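Side-chain contacts in transcriptional regulator, MarR family (Listeria monocytogenes str. 4b, PDB 2QWW), which probably binds DNA as a dimeric winged-helix repressor of the MarR family and so regulates transcription: residues Tyr19-Ile22 with Gln23-Ala27; Asp31-Ala34 with Ala35-Leu39. All coordinates share one frame; numbering follows the deposited sequence.

How the interactions relate
Both interactions lie on the long helix 8-37, in series, their centres about 18 Å apart with no direct touch between them. Interaction 1 sits in mid-helix, where one flank belongs to the dimer interface. Interaction 2 covers the C-terminal end of the same helix and the turn after it; no other chain of the assembly touches it, and its side chains meet helices 41-52, 105-115 and 118-128 of their own chain. Between the two contacts the helix passes from a part packed on the second subunit to one packed within its own chain, beside the probable DNA-binding region. The centres of interactions 1 and 2 are about 13 and 12 Å from the centre of the chain.

Interaction 1: Tyr19-Ile22 with Gln23-Ala27; sequences YWSI and QRISA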
loop_
_atom_site.group_PDB
_atom_site.type_symbol
_atom_site.label_atom_id
_atom_site.label_comp_id
_atom_site.label_asym_id
_atom_site.label_seq_id
_atom_site.Cartn_x
_atom_site.Cartn_y
_atom_site.Cartn_z
ATOM N N TYR A 19 3.008 -2.249 -12.597
ATOM C CA TYR A 19 1.979 -1.953 -11.593
ATOM C C TYR A 19 2.590 -1.505 -10.267
ATOM O O TYR A 19 2.113 -0.571 -9.653
ATOM C CB TYR A 19 1.111 -3.178 -11.310
ATOM C CG TYR A 19 0.030 -3.497 -12.315
ATOM C CD1 TYR A 19 -0.684 -2.496 -12.954
ATOM C CD2 TYR A 19 -0.370 -4.800 -12.516
ATOM C CE1 TYR A 19 -1.698 -2.801 -13.839
ATOM C CE2 TYR A 19 -1.385 -5.105 -13.392
ATOM C CZ TYR A 19 -2.032 -4.104 -14.059
ATOM O OH TYR A 19 -3.059 -4.404 -14.906
ATOM N N TRP A 20 3.639 -2.199 -9.828
ATOM C CA TRP A 20 4.353 -1.867 -8.602
ATOM C C TRP A 20 4.930 -0.465 -8.678
ATOM O O TRP A 20 4.834 0.300 -7.738
ATOM C CB TRP A 20 5.500 -2.884 -8.361
ATOM C CG TRP A 20 6.255 -2.609 -7.102
ATOM C CD1 TRP A 20 5.932 -3.035 -5.847
ATOM C CD2 TRP A 20 7.432 -1.803 -6.961
ATOM N NE1 TRP A 20 6.836 -2.543 -4.935
ATOM C CE2 TRP A 20 7.765 -1.785 -5.592
ATOM C CE3 TRP A 20 8.237 -1.100 -7.862
ATOM C CZ2 TRP A 20 8.876 -1.107 -5.100
ATOM C CZ3 TRP A 20 9.338 -0.417 -7.374
ATOM C CH2 TRP A 20 9.650 -0.428 -6.005
ATOM N N SER A 21 5.537 -0.142 -9.806
ATOM C CA SER A 21 6.139 1.162 -10.033
ATOM C C SER A 21 5.110 2.304 -10.048
ATOM O O SER A 21 5.358 3.387 -9.511
ATOM C CB SER A 21 6.896 1.145 -11.340
ATOM O OG SER A 21 7.356 2.440 -11.636
ATOM N N ILE A 22 3.960 2.058 -10.665
ATOM C CA ILE A 22 2.858 3.035 -10.694
ATOM C C ILE A 22 2.289 3.263 -9.275
ATOM O O ILE A 22 1.846 4.372 -8.933
ATOM C CB ILE A 22 1.722 2.571 -11.667
ATOM C CG1 ILE A 22 2.194 2.700 -13.119
ATOM C CG2 ILE A 22 0.452 3.394 -11.463
ATOM C CD1 ILE A 22 1.244 2.115 -14.160
ATOM N N GLN A 23 2.257 2.200 -8.483
ATOM C CA GLN A 23 1.782 2.264 -7.111
ATOM C C GLN A 23 2.787 3.069 -6.285
ATOM O O GLN A 23 2.387 3.845 -5.435
ATOM C CB GLN A 23 1.557 0.843 -6.567
ATOM C CG GLN A 23 1.074 0.699 -5.098
ATOM C CD GLN A 23 -0.197 1.477 -4.763
ATOM O OE1 GLN A 23 -0.200 2.709 -4.760
ATOM N NE2 GLN A 23 -1.265 0.756 -4.425
ATOM N N ARG A 24 4.079 2.908 -6.578
ATOM C CA ARG A 24 5.136 3.651 -5.911
ATOM C C ARG A 24 4.994 5.159 -6.197
ATOM O O ARG A 24 5.138 5.983 -5.298
ATOM C CB ARG A 24 6.511 3.114 -6.347
ATOM C CG ARG A 24 7.701 3.793 -5.678
ATOM C CD ARG A 24 9.056 3.280 -6.152
ATOM N NE ARG A 24 9.135 3.057 -7.600
ATOM C CZ ARG A 24 9.215 4.007 -8.535
ATOM N NH1 ARG A 24 9.195 5.306 -8.220
ATOM N NH2 ARG A 24 9.294 3.645 -9.815
ATOM N N ILE A 25 4.674 5.508 -7.444
ATOM C CA ILE A 25 4.472 6.905 -7.842
ATOM C C ILE A 25 3.191 7.457 -7.247
ATOM O O ILE A 25 3.134 8.618 -6.849
ATOM C CB ILE A 25 4.428 7.041 -9.381
ATOM C CG1 ILE A 25 5.829 6.782 -9.947
ATOM C CG2 ILE A 25 3.894 8.421 -9.814
ATOM C CD1 ILE A 25 5.848 6.550 -11.428
ATOM N N SER A 26 2.157 6.630 -7.214
ATOM C CA SER A 26 0.892 7.043 -6.649
ATOM C C SER A 26 1.050 7.324 -5.154
ATOM O O SER A 26 0.394 8.201 -4.623
ATOM C CB SER A 26 -0.183 5.982 -6.878
ATOM O OG SER A 26 -0.402 5.768 -8.259
ATOM N N ALA A 27 1.917 6.573 -4.479
ATOM C CA ALA A 27 2.142 6.784 -3.053
ATOM C C ALA A 27 2.721 8.180 -2.764
ATOM O O ALA A 27 2.327 8.832 -1.799
ATOM C CB ALA A 27 3.048 5.691 -2.496
#
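Two turns in the middle of the dimer-facing helix 8-37 meet here, with W20 and S21 both reached by the side chain of R24. Regular i to i+4 backbone bonds set the frame, for example R24 N to W20 O at 3.0 Å. R24 leaves the backbone with CG anti to N (chi1 -178°) and stays extended until a bend at chi3, which carries NE back along the helix to the six-membered ring of W20. R24 NE lies 3.5 Å from W20 CZ3, and R24 CD rests 3.8 Å from W20 CH2. The guanidinium plane is turned 56° from the indole, and CZ3 lies at the guanidinium edge, near its plane; NE meets the ring obliquely, so no flat stack is formed. S21 O sits over one face of the guanidinium, offset toward its rim. R24 NH2 also comes to 2.9 Å from S21 OG, but the angle is poor for a hydrogen bond; S21 OG is hydrogen-bonded to OE2 of E147 of the second subunit. On the dimer side, I22 packs on Y19 of the second subunit and I25 on its L150, while Y19 OH bonds to N143 of its own chain. I25 also lays CG1 3.5 Å from S21 O. One turn on, the hydroxyl of S26 folds back beside its own backbone N (chi1 -61°), and I22 O is gripped twice: by S26 N at 2.9 Å and by S26 OG at 2.7 Å, the two donors arriving from opposite faces of the carbonyl plane.

Interaction 2: Asp31-Ala34 with Ala35-Leu39; sequences DQNA and ASLGL
From D31 through S36 the backbone is still regular helix, A35 N bonding to D31 O at 3.1 Å, but beyond S36 the pattern tightens and then breaks at G38, whose phi is +81°. A34 O is the pivot of this ending. A34 O accepts L37 N at 2.9 Å and L39 N at 3.2 Å, and the two donors stand on opposite faces of its carbonyl plane, 61° and 41° out of it, so neither lies on a lone pair. L37 N also makes a weak bond to N33 O.

The side chains follow the same turn. S36 holds OG between its backbone N and carbonyl carbon, which aims it back at N33 O; the modelled separation of 2.4 Å is very short, so its exact length is doubtful. N33 OD1 is 3.4 Å from S36 OG, while N33 ND2 is bonded to the backbone oxygen of R113. With CG anti to its backbone N, N33 crosses L37 obliquely, ND2 lying 4.1 Å from L37 CD1. L37 CG is 3.3 Å from N33 O, and L37 also packs on L110, R113 and S114 of helix 105-115. A34 rests on I41 and L44 of helix 41-52, where L39 also touches L44, and A34 CB is 3.2 Å from L39 O.

The positive phi at G38, the i to i+5 bond from L39 N to A34 O and, inside it, the weak bond from G38 N to A35 O define a Schellman motif, here closing helix 8-37 before the chain enters helix 41-52 of the MarR-family region.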
loop_
_atom_site.group_PDB
_atom_site.type_symbol
_atom_site.label_atom_id
_atom_site.label_comp_id
_atom_site.label_asym_id
_atom_site.label_seq_id
_atom_site.Cartn_x
_atom_site.Cartn_y
_atom_site.Cartn_z
ATOM N N ASP A 31 1.123 11.213 -0.503
ATOM C CA ASP A 31 1.831 11.985 0.527
ATOM C C ASP A 31 1.652 13.480 0.336
ATOM O O ASP A 31 1.489 14.197 1.313
ATOM C CB ASP A 31 3.340 11.718 0.516
ATOM C CG ASP A 31 3.699 10.309 0.922
ATOM O OD1 ASP A 31 2.858 9.608 1.521
ATOM O OD2 ASP A 31 4.847 9.906 0.638
ATOM N N GLN A 32 1.742 13.957 -0.907
ATOM C CA GLN A 32 1.514 15.374 -1.188
ATOM C C GLN A 32 0.106 15.760 -0.814
ATOM O O GLN A 32 -0.135 16.857 -0.348
ATOM C CB GLN A 32 1.599 15.709 -2.674
ATOM C CG GLN A 32 2.920 15.604 -3.350
ATOM C CD GLN A 32 2.858 16.203 -4.758
ATOM O OE1 GLN A 32 2.392 17.335 -4.948
ATOM N NE2 GLN A 32 3.349 15.456 -5.742
ATOM N N ASN A 33 -0.835 14.881 -1.117
ATOM C CA ASN A 33 -2.223 15.158 -0.849
ATOM C C ASN A 33 -2.460 15.213 0.658
ATOM O O ASN A 33 -3.098 16.115 1.147
ATOM C CB ASN A 33 -3.086 14.076 -1.488
ATOM C CG ASN A 33 -4.543 14.432 -1.513
ATOM O OD1 ASN A 33 -4.905 15.590 -1.667
ATOM N ND2 ASN A 33 -5.393 13.438 -1.394
ATOM N N ALA A 34 -1.924 14.239 1.386
ATOM C CA ALA A 34 -2.071 14.210 2.843
ATOM C C ALA A 34 -1.553 15.525 3.445
ATOM O O ALA A 34 -2.256 16.155 4.219
ATOM C CB ALA A 34 -1.352 12.994 3.437
ATOM N N ALA A 35 -0.360 15.947 3.032
ATOM C CA ALA A 35 0.239 17.199 3.468
ATOM C C ALA A 35 -0.676 18.391 3.240
ATOM O O ALA A 35 -0.756 19.262 4.089
ATOM C CB ALA A 35 1.566 17.413 2.765
ATOM N N SER A 36 -1.384 18.405 2.107
ATOM C CA SER A 36 -2.333 19.473 1.759
ATOM C C SER A 36 -3.608 19.430 2.585
ATOM O O SER A 36 -4.354 20.432 2.654
ATOM C CB SER A 36 -2.723 19.368 0.276
ATOM O OG SER A 36 -3.543 18.231 0.033
ATOM N N LEU A 37 -3.897 18.267 3.173
ATOM C CA LEU A 37 -5.069 18.110 4.035
ATOM C C LEU A 37 -4.718 18.313 5.510
ATOM O O LEU A 37 -5.599 18.274 6.370
ATOM C CB LEU A 37 -5.695 16.733 3.827
ATOM C CG LEU A 37 -6.175 16.466 2.390
ATOM C CD1 LEU A 37 -6.581 15.031 2.220
ATOM C CD2 LEU A 37 -7.302 17.379 2.023
ATOM N N GLY A 38 -3.432 18.523 5.786
ATOM C CA GLY A 38 -2.917 18.746 7.139
ATOM C C GLY A 38 -2.693 17.481 7.961
ATOM O O GLY A 38 -2.378 17.571 9.132
ATOM N N LEU A 39 -2.824 16.308 7.337
ATOM C CA LEU A 39 -2.776 15.044 8.050
ATOM C C LEU A 39 -1.711 14.120 7.553
ATOM O O LEU A 39 -1.253 14.245 6.430
ATOM C CB LEU A 39 -4.110 14.347 7.881
ATOM C CG LEU A 39 -5.358 15.120 8.318
ATOM C CD1 LEU A 39 -6.596 14.397 7.879
ATOM C CD2 LEU A 39 -5.363 15.316 9.803
#